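Local coordinates for F5/8 type C domain protein (Bacteroides ovatus, PDB 4ZRX), which probably hydrolyses alpha-L-fucosidic linkages, as a putative alpha-L-fucosidase with a TIM-barrel domain, at residues A28-Q40 and Q392-F404. Residues are numbered along the deposited sequence; the frame is centred on the assembly and turned at random.
Sequences ARLVPTPQQYAWQ and QEDITKGQRVEAF. With EDO (1,2-ethanediol), chain C.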
loop_
_atom_site.group_PDB
_atom_site.type_symbol
_atom_site.label_atom_id
_atom_site.label_comp_id
_atom_site.label_asym_id
_atom_site.label_seq_id
_atom_site.Cartn_x
_atom_site.Cartn_y
_atom_site.Cartn_z
ATOM N N ALA A 28 -24.784 -9.662 -10.231
ATOM C CA ALA A 28 -24.820 -8.327 -10.769
ATOM C C ALA A 28 -25.644 -7.394 -9.909
ATOM O O ALA A 28 -25.520 -6.168 -10.028
ATOM C CB ALA A 28 -25.377 -8.357 -12.228
ATOM N N ARG A 29 -26.528 -7.943 -9.076
ATOM C CA ARG A 29 -27.418 -7.105 -8.293
ATOM C C ARG A 29 -27.128 -7.141 -6.822
ATOM O O ARG A 29 -27.944 -6.740 -5.995
ATOM C CB ARG A 29 -28.858 -7.527 -8.579
ATOM C CG ARG A 29 -29.231 -7.220 -10.001
ATOM C CD ARG A 29 -30.644 -7.659 -10.320
ATOM N NE ARG A 29 -30.734 -9.110 -10.354
ATOM C CZ ARG A 29 -31.359 -9.869 -9.459
ATOM N NH1 ARG A 29 -31.978 -9.347 -8.404
ATOM N NH2 ARG A 29 -31.366 -11.183 -9.617
ATOM N N LEU A 30 -25.915 -7.585 -6.483
ATOM C CA LEU A 30 -25.424 -7.562 -5.128
ATOM C C LEU A 30 -24.772 -6.210 -4.851
ATOM O O LEU A 30 -23.934 -5.768 -5.629
ATOM C CB LEU A 30 -24.417 -8.675 -4.950
ATOM C CG LEU A 30 -23.633 -8.763 -3.647
ATOM C CD1 LEU A 30 -24.578 -9.040 -2.481
ATOM C CD2 LEU A 30 -22.598 -9.851 -3.740
ATOM N N VAL A 31 -25.161 -5.563 -3.772
ATOM C CA VAL A 31 -24.852 -4.167 -3.538
ATOM C C VAL A 31 -24.332 -3.915 -2.096
ATOM O O VAL A 31 -24.645 -4.673 -1.219
ATOM C CB VAL A 31 -26.038 -3.242 -3.839
ATOM C CG1 VAL A 31 -26.498 -3.436 -5.240
ATOM C CG2 VAL A 31 -27.155 -3.414 -2.835
ATOM N N PRO A 32 -23.507 -2.877 -1.877
ATOM C CA PRO A 32 -23.056 -2.527 -0.509
ATOM C C PRO A 32 -24.181 -2.028 0.397
ATOM O O PRO A 32 -25.206 -1.493 -0.077
ATOM C CB PRO A 32 -22.034 -1.369 -0.731
ATOM C CG PRO A 32 -22.366 -0.842 -2.129
ATOM C CD PRO A 32 -22.907 -1.994 -2.897
ATOM N N THR A 33 -23.981 -2.193 1.708
ATOM C CA THR A 33 -24.778 -1.442 2.696
ATOM C C THR A 33 -24.463 0.026 2.558
ATOM O O THR A 33 -23.427 0.388 2.008
ATOM C CB THR A 33 -24.422 -1.878 4.131
ATOM O OG1 THR A 33 -23.064 -1.547 4.409
ATOM C CG2 THR A 33 -24.594 -3.318 4.328
ATOM N N PRO A 34 -25.302 0.917 3.145
ATOM C CA PRO A 34 -24.918 2.333 3.188
ATOM C C PRO A 34 -23.570 2.556 3.878
ATOM O O PRO A 34 -22.814 3.442 3.468
ATOM C CB PRO A 34 -26.040 2.971 4.016
ATOM C CG PRO A 34 -27.196 2.104 3.691
ATOM C CD PRO A 34 -26.646 0.711 3.736
ATOM N N GLN A 35 -23.287 1.768 4.898
ATOM C CA GLN A 35 -21.997 1.924 5.627
ATOM C C GLN A 35 -20.807 1.526 4.748
ATOM O O GLN A 35 -19.765 2.200 4.740
ATOM C CB GLN A 35 -22.005 1.124 6.913
ATOM C CG GLN A 35 -23.091 1.568 7.920
ATOM C CD GLN A 35 -24.449 0.829 7.767
ATOM O OE1 GLN A 35 -24.813 0.302 6.745
ATOM N NE2 GLN A 35 -25.193 0.802 8.857
ATOM N N GLN A 36 -20.963 0.451 4.012
ATOM C CA GLN A 36 -19.900 0.041 3.091
ATOM C C GLN A 36 -19.701 1.024 1.977
ATOM O O GLN A 36 -18.575 1.236 1.524
ATOM C CB GLN A 36 -20.197 -1.322 2.535
ATOM C CG GLN A 36 -20.049 -2.442 3.523
ATOM C CD GLN A 36 -20.472 -3.737 2.875
ATOM O OE1 GLN A 36 -21.611 -3.836 2.354
ATOM N NE2 GLN A 36 -19.614 -4.733 2.874
ATOM N N TYR A 37 -20.784 1.608 1.501
ATOM C CA TYR A 37 -20.704 2.583 0.427
ATOM C C TYR A 37 -20.047 3.829 0.889
ATOM O O TYR A 37 -19.141 4.354 0.232
ATOM C CB TYR A 37 -22.116 2.866 -0.083
ATOM C CG TYR A 37 -22.170 3.706 -1.298
ATOM C CD1 TYR A 37 -21.811 3.204 -2.521
ATOM C CD2 TYR A 37 -22.577 4.993 -1.237
ATOM C CE1 TYR A 37 -21.885 4.020 -3.668
ATOM C CE2 TYR A 37 -22.680 5.773 -2.369
ATOM C CZ TYR A 37 -22.367 5.279 -3.550
ATOM O OH TYR A 37 -22.382 6.053 -4.664
ATOM N N ALA A 38 -20.427 4.297 2.083
ATOM C CA ALA A 38 -19.779 5.479 2.666
ATOM C C ALA A 38 -18.277 5.239 2.904
ATOM O O ALA A 38 -17.422 6.091 2.655
ATOM C CB ALA A 38 -20.483 5.869 3.984
ATOM N N TRP A 39 -17.940 4.047 3.376
ATOM C CA TRP A 39 -16.532 3.696 3.575
ATOM C C TRP A 39 -15.744 3.817 2.285
ATOM O O TRP A 39 -14.658 4.413 2.257
ATOM C CB TRP A 39 -16.469 2.289 4.184
ATOM C CG TRP A 39 -15.073 1.722 4.238
ATOM C CD1 TRP A 39 -14.128 1.867 5.216
ATOM C CD2 TRP A 39 -14.504 0.888 3.258
ATOM N NE1 TRP A 39 -12.980 1.195 4.870
ATOM C CE2 TRP A 39 -13.170 0.616 3.658
ATOM C CE3 TRP A 39 -14.955 0.420 2.032
ATOM C CZ2 TRP A 39 -12.307 -0.191 2.871
ATOM C CZ3 TRP A 39 -14.108 -0.381 1.275
ATOM C CH2 TRP A 39 -12.797 -0.651 1.713
ATOM N N GLN A 40 -16.310 3.282 1.211
ATOM C CA GLN A 40 -15.685 3.257 -0.102
ATOM C C GLN A 40 -15.373 4.698 -0.570
ATOM O O GLN A 40 -14.340 4.969 -1.151
ATOM C CB GLN A 40 -16.627 2.594 -1.114
ATOM C CG GLN A 40 -15.990 2.239 -2.423
ATOM C CD GLN A 40 -15.289 0.921 -2.367
ATOM O OE1 GLN A 40 -15.932 -0.092 -2.269
ATOM N NE2 GLN A 40 -13.960 0.924 -2.408
ATOM N N GLN A 392 -15.829 5.230 -13.312
ATOM C CA GLN A 392 -16.600 4.704 -12.188
ATOM C C GLN A 392 -17.874 4.033 -12.658
ATOM O O GLN A 392 -18.515 4.555 -13.598
ATOM C CB GLN A 392 -16.985 5.818 -11.210
ATOM C CG GLN A 392 -15.810 6.597 -10.703
ATOM C CD GLN A 392 -16.171 7.589 -9.587
ATOM O OE1 GLN A 392 -16.479 8.757 -9.860
ATOM N NE2 GLN A 392 -16.170 7.130 -8.351
ATOM N N GLU A 393 -18.289 2.986 -11.949
ATOM C CA GLU A 393 -19.597 2.379 -12.105
ATOM C C GLU A 393 -20.500 2.820 -10.981
ATOM O O GLU A 393 -20.059 3.083 -9.860
ATOM C CB GLU A 393 -19.526 0.829 -12.009
ATOM C CG GLU A 393 -19.081 0.124 -13.156
ATOM C CD GLU A 393 -19.001 -1.387 -12.907
ATOM O OE1 GLU A 393 -20.010 -2.049 -13.142
ATOM O OE2 GLU A 393 -17.940 -1.911 -12.546
ATOM N N ASP A 394 -21.800 2.767 -11.226
ATOM C CA ASP A 394 -22.733 2.985 -10.175
ATOM C C ASP A 394 -22.938 1.754 -9.338
ATOM O O ASP A 394 -23.944 1.012 -9.540
ATOM C CB ASP A 394 -24.103 3.414 -10.735
ATOM C CG ASP A 394 -25.100 3.740 -9.666
ATOM O OD1 ASP A 394 -24.738 3.726 -8.454
ATOM O OD2 ASP A 394 -26.304 4.031 -10.064
ATOM N N ILE A 395 -22.094 1.605 -8.313
ATOM C CA ILE A 395 -22.059 0.379 -7.540
ATOM C C ILE A 395 -23.272 0.252 -6.607
ATOM O O ILE A 395 -23.483 -0.802 -6.014
ATOM C CB ILE A 395 -20.732 0.186 -6.777
ATOM C CG1 ILE A 395 -20.474 1.373 -5.869
ATOM C CG2 ILE A 395 -19.599 -0.052 -7.766
ATOM C CD1 ILE A 395 -19.363 1.114 -4.879
ATOM N N THR A 396 -24.102 1.288 -6.522
ATOM C CA THR A 396 -25.408 1.152 -5.843
ATOM C C THR A 396 -26.318 0.183 -6.521
ATOM O O THR A 396 -27.349 -0.169 -5.950
ATOM C CB THR A 396 -26.180 2.529 -5.591
ATOM O OG1 THR A 396 -26.703 3.056 -6.818
ATOM C CG2 THR A 396 -25.270 3.533 -4.956
ATOM N N LYS A 397 -26.001 -0.201 -7.765
ATOM C CA LYS A 397 -26.743 -1.165 -8.506
ATOM C C LYS A 397 -25.935 -2.403 -8.810
ATOM O O LYS A 397 -26.363 -3.260 -9.561
ATOM C CB LYS A 397 -27.260 -0.504 -9.784
ATOM C CG LYS A 397 -28.142 0.690 -9.502
ATOM C CD LYS A 397 -28.744 1.249 -10.751
ATOM C CE LYS A 397 -29.627 2.442 -10.357
ATOM N NZ LYS A 397 -29.905 3.301 -11.510
ATOM N N GLY A 398 -24.735 -2.510 -8.242
ATOM C CA GLY A 398 -23.920 -3.705 -8.381
ATOM C C GLY A 398 -22.629 -3.463 -9.132
ATOM O O GLY A 398 -22.425 -2.385 -9.743
ATOM N N GLN A 399 -21.776 -4.486 -9.142
ATOM C CA GLN A 399 -20.538 -4.433 -9.896
ATOM C C GLN A 399 -20.685 -5.293 -11.128
ATOM O O GLN A 399 -20.881 -6.477 -10.998
ATOM C CB GLN A 399 -19.359 -4.945 -9.025
ATOM C CG GLN A 399 -18.059 -4.746 -9.763
ATOM C CD GLN A 399 -16.842 -5.167 -9.022
ATOM O OE1 GLN A 399 -16.885 -5.496 -7.843
ATOM N NE2 GLN A 399 -15.711 -5.040 -9.686
ATOM N N ARG A 400 -20.542 -4.718 -12.327
ATOM C CA ARG A 400 -20.953 -5.429 -13.550
ATOM C C ARG A 400 -19.935 -5.480 -14.656
ATOM O O ARG A 400 -19.929 -6.422 -15.410
ATOM C CB ARG A 400 -22.234 -4.793 -14.074
ATOM C CG ARG A 400 -23.332 -4.837 -13.014
ATOM C CD ARG A 400 -24.622 -4.312 -13.522
ATOM N NE ARG A 400 -25.657 -4.391 -12.493
ATOM C CZ ARG A 400 -26.963 -4.404 -12.750
ATOM N NH1 ARG A 400 -27.426 -4.305 -14.000
ATOM N NH2 ARG A 400 -27.816 -4.456 -11.738
ATOM N N VAL A 401 -19.084 -4.484 -14.781
ATOM C CA VAL A 401 -18.130 -4.422 -15.882
ATOM C C VAL A 401 -17.063 -5.492 -15.724
ATOM O O VAL A 401 -16.526 -5.729 -14.647
ATOM C CB VAL A 401 -17.538 -3.016 -16.075
ATOM C CG1 VAL A 401 -16.468 -3.000 -17.172
ATOM C CG2 VAL A 401 -18.658 -2.038 -16.452
ATOM N N GLU A 402 -16.879 -6.237 -16.834
ATOM C CA GLU A 402 -15.910 -7.317 -16.891
ATOM C C GLU A 402 -14.726 -7.084 -17.838
ATOM O O GLU A 402 -13.653 -7.645 -17.607
ATOM C CB GLU A 402 -16.586 -8.598 -17.252
ATOM C CG GLU A 402 -17.566 -9.052 -16.217
ATOM C CD GLU A 402 -18.392 -10.245 -16.656
ATOM O OE1 GLU A 402 -18.959 -10.142 -17.775
ATOM O OE2 GLU A 402 -18.488 -11.312 -15.907
ATOM N N ALA A 403 -14.920 -6.302 -18.897
ATOM C CA ALA A 403 -13.820 -5.901 -19.792
ATOM C C ALA A 403 -14.173 -4.629 -20.517
ATOM O O ALA A 403 -15.338 -4.420 -20.892
ATOM C CB ALA A 403 -13.549 -7.002 -20.815
ATOM N N PHE A 404 -13.185 -3.755 -20.698
ATOM C CA PHE A 404 -13.459 -2.490 -21.350
ATOM C C PHE A 404 -12.176 -2.015 -22.040
ATOM O O PHE A 404 -11.072 -2.432 -21.718
ATOM C CB PHE A 404 -13.972 -1.396 -20.391
ATOM C CG PHE A 404 -12.984 -0.953 -19.397
ATOM C CD1 PHE A 404 -12.816 -1.638 -18.173
ATOM C CD2 PHE A 404 -12.239 0.179 -19.614
ATOM C CE1 PHE A 404 -11.877 -1.205 -17.272
ATOM C CE2 PHE A 404 -11.317 0.633 -18.706
ATOM C CZ PHE A 404 -11.117 -0.104 -17.500
HETATM C C1 EDO C . -25.613 2.101 -0.649
HETATM O O1 EDO C . -26.919 2.343 -0.115
HETATM C C2 EDO C . -25.676 1.522 -2.045
HETATM O O2 EDO C . -25.874 0.111 -2.052
HETATM O O HOH W 1 -22.419 -6.698 -7.578
HETATM O O HOH W 2 -22.407 4.836 -7.024
#
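A buried interdomain contact joins the start of the catalytic domain to the beta-sandwich that follows it: residues 28-40, with Ala28, Val31 and Tyr37 foremost, meet the 3-10 turn and loop linking strands 388-393 and 401-410. Arg400, extended from CG to NE, brings its guanidinium to the carbonyl oxygens of Ala28 and Lys397. Its NH2 bonds Lys397 O at 2.9 Å, in the carbonyl plane, while weak bonds from NE (3.0 Å) and NH2 reach Ala28 O; Ala28 CB lies over one guanidinium face. Ala28 O and Lys397 O, two acceptors, lie 3.1 Å apart, a closeness that the shared guanidinium probably offsets. A leucine in place of Arg400 would probably leave both carbonyl oxygens without these donors and their mutual repulsion unrelieved. Gly398 CA fits against Ala28 O and Leu30 O, each at 3.4 Å, where any side chain would collide with Ala28 O. Val31 CG1 rests on the 395-398 backbone. Beyond, Thr33 and Gln36 form a capping box at the start of helix 34-42, which belongs to the alpha-L-fucosidase TIM-barrel domain. From this helix Tyr37, its CG anti to the backbone N (chi1 -172°), turns its ring edge to Ile395 CG1, 3.7 Å from CE1. A water links Tyr37 OH to Asp394 OD1, which also accepts Thr396 N in an Asx turn and Thr396 OG1 at 2.6 Å.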